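Local coordinates for protein putative tryptophan halogenase (Xanthomonas campestris pv. campestris, PDB 6Y1W) that is a putative flavin-dependent tryptophan halogenase, probably using reduced FAD to chlorinate or brominate an aromatic substrate, at residues 104-109 against 446-451. Numbering follows the deposited sequence.
Sequences YIHSFG and IQVMLG. With BUD ((2S,3S)-butane-2,3-diol), chain H.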
loop_
_atom_site.group_PDB
_atom_site.type_symbol
_atom_site.label_atom_id
_atom_site.label_comp_id
_atom_site.label_asym_id
_atom_site.label_seq_id
_atom_site.Cartn_x
_atom_site.Cartn_y
_atom_site.Cartn_z
ATOM N N TYR A 104 11.531 25.038 9.798
ATOM C CA TYR A 104 10.789 24.657 8.596
ATOM C C TYR A 104 9.407 24.202 9.042
ATOM O O TYR A 104 9.137 24.084 10.239
ATOM C CB TYR A 104 11.510 23.525 7.796
ATOM C CG TYR A 104 11.434 22.162 8.497
ATOM C CD1 TYR A 104 12.292 21.828 9.558
ATOM C CD2 TYR A 104 10.481 21.231 8.123
ATOM C CE1 TYR A 104 12.199 20.621 10.209
ATOM C CE2 TYR A 104 10.371 20.030 8.777
ATOM C CZ TYR A 104 11.227 19.716 9.813
ATOM O OH TYR A 104 11.118 18.499 10.482
ATOM N N ILE A 105 8.539 23.939 8.063
ATOM C CA ILE A 105 7.183 23.439 8.332
ATOM C C ILE A 105 7.008 22.077 7.674
ATOM O O ILE A 105 7.367 21.884 6.499
ATOM C CB ILE A 105 6.107 24.424 7.815
ATOM C CG1 ILE A 105 6.187 25.733 8.610
ATOM C CG2 ILE A 105 4.683 23.831 7.934
ATOM C CD1 ILE A 105 5.414 26.871 7.893
ATOM N N HIS A 106 6.417 21.143 8.437
ATOM C CA HIS A 106 5.964 19.857 7.931
ATOM C C HIS A 106 4.452 19.975 7.808
ATOM O O HIS A 106 3.743 19.914 8.816
ATOM C CB HIS A 106 6.340 18.735 8.891
ATOM C CG HIS A 106 5.817 17.396 8.482
ATOM N ND1 HIS A 106 5.783 16.323 9.346
ATOM C CD2 HIS A 106 5.275 16.972 7.316
ATOM C CE1 HIS A 106 5.254 15.283 8.720
ATOM N NE2 HIS A 106 4.923 15.652 7.497
ATOM N N SER A 107 3.964 20.098 6.580
ATOM C CA SER A 107 2.538 20.334 6.370
ATOM C C SER A 107 1.881 19.077 5.839
ATOM O O SER A 107 2.544 18.134 5.402
ATOM C CB SER A 107 2.305 21.495 5.390
ATOM O OG SER A 107 2.627 21.112 4.058
ATOM N N PHE A 108 0.549 19.084 5.857
ATOM C CA PHE A 108 -0.209 18.119 5.080
ATOM C C PHE A 108 -0.141 18.489 3.606
ATOM O O PHE A 108 0.538 19.443 3.205
ATOM C CB PHE A 108 -1.657 18.062 5.577
ATOM C CG PHE A 108 -1.777 17.795 7.057
ATOM C CD1 PHE A 108 -1.012 16.797 7.660
ATOM C CD2 PHE A 108 -2.647 18.551 7.840
ATOM C CE1 PHE A 108 -1.125 16.553 9.035
ATOM C CE2 PHE A 108 -2.747 18.325 9.213
ATOM C CZ PHE A 108 -2.012 17.329 9.805
ATOM N N GLY A 109 -0.807 17.716 2.765
ATOM C CA GLY A 109 -0.828 18.047 1.345
ATOM C C GLY A 109 0.373 17.507 0.580
ATOM O O GLY A 109 1.014 16.545 0.983
ATOM N N ILE A 446 9.938 13.838 2.448
ATOM C CA ILE A 446 10.686 14.875 1.736
ATOM C C ILE A 446 10.761 16.145 2.567
ATOM O O ILE A 446 11.840 16.694 2.783
ATOM C CB ILE A 446 10.057 15.177 0.361
ATOM C CG1 ILE A 446 10.016 13.934 -0.521
ATOM C CG2 ILE A 446 10.775 16.351 -0.328
ATOM C CD1 ILE A 446 9.070 14.112 -1.710
ATOM N N GLN A 447 9.619 16.628 3.065
ATOM C CA GLN A 447 9.655 17.888 3.813
ATOM C C GLN A 447 10.540 17.775 5.051
ATOM O O GLN A 447 11.301 18.701 5.373
ATOM C CB GLN A 447 8.248 18.334 4.211
ATOM C CG GLN A 447 7.378 18.830 3.048
ATOM C CD GLN A 447 6.094 19.470 3.598
ATOM O OE1 GLN A 447 5.807 19.340 4.754
ATOM N NE2 GLN A 447 5.342 20.154 2.746
ATOM N N VAL A 448 10.439 16.667 5.784
ATOM C CA VAL A 448 11.221 16.565 7.010
ATOM C C VAL A 448 12.703 16.340 6.704
ATOM O O VAL A 448 13.569 16.931 7.366
ATOM C CB VAL A 448 10.635 15.463 7.902
ATOM C CG1 VAL A 448 11.521 15.201 9.075
ATOM C CG2 VAL A 448 9.243 15.958 8.376
ATOM N N MET A 449 13.034 15.475 5.734
ATOM C CA MET A 449 14.468 15.282 5.473
ATOM C C MET A 449 15.104 16.533 4.869
ATOM O O MET A 449 16.200 16.931 5.293
ATOM C CB MET A 449 14.716 14.055 4.599
ATOM C CG MET A 449 14.447 12.810 5.425
ATOM S SD MET A 449 15.058 11.286 4.628
ATOM C CE MET A 449 13.816 11.060 3.370
ATOM N N LEU A 450 14.432 17.208 3.920
ATOM C CA LEU A 450 15.009 18.457 3.420
ATOM C C LEU A 450 15.067 19.496 4.532
ATOM O O LEU A 450 16.072 20.226 4.673
ATOM C CB LEU A 450 14.165 19.005 2.271
ATOM C CG LEU A 450 14.362 18.470 0.871
ATOM C CD1 LEU A 450 13.336 19.154 -0.050
ATOM C CD2 LEU A 450 15.799 18.759 0.414
ATOM N N GLY A 451 13.981 19.600 5.310
ATOM C CA GLY A 451 13.923 20.605 6.365
ATOM C C GLY A 451 14.978 20.444 7.437
ATOM O O GLY A 451 15.446 21.437 8.013
HETATM C C1 BUD H . -0.266 12.755 8.739
HETATM O O1 BUD H . 1.962 13.526 8.455
HETATM C C2 BUD H . 1.088 12.488 8.079
HETATM O O2 BUD H . 2.129 12.126 5.880
HETATM C C3 BUD H . 0.926 12.460 6.555
HETATM C C4 BUD H . -0.152 11.431 6.193
#
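Gly451 CA sits over one face of the Tyr104 ring, 3.8 Å from its centroid, in a CH-pi contact. Tyr104 CG stands between the backbone N and the carbonyl carbon (chi1 72°) and lies 3.6 Å from Gly451 CA. Tyr104 OH reaches Val448 CG1 and is hydrogen-bonded to Gln452. The His106 ring carries Val448 CG2 over one face, 3.9 Å from its centroid. At its edge, in the ring plane, lies Gln447 OE1, 3.5 Å from His106 CD2. The amide of Gln447 stands almost perpendicular to this ring.

The same amide joins helix to strand by two hydrogen bonds. Ser107 N donates to Gln447 OE1 at 2.7 Å, on a lone pair in the carbonyl plane. Gln447 NE2 gives a longer bond, 3.2 Å, to Ser107 OG, nearly in the amide plane, and also bonds Thr111, so both ends of the buried amide are engaged and its flip is fixed. Ser107 OG in turn donates to Phe108 O at 2.8 Å.

His106 ND1 bonds Glu347, predicted to bind tryptophan, and His106 NE2 bonds Ser444, which also holds the butanediol. The diol lies near Phe108, whose CE1 is 3.9 Å from diol C1.

Strand 102-107 is an outermost strand of its mixed sheet within the chain. Residues 446-451 run nearly antiparallel to residues 104-107 (167°). This packing of a sheet-edge strand against a helix borders a pocket occupied by butanediol. The His106 side chain is about 8 Å from that of Lys89, the predicted active-site residue. With the bond to Glu347, this suggests that the contact probably flanks the substrate site of the halogenase.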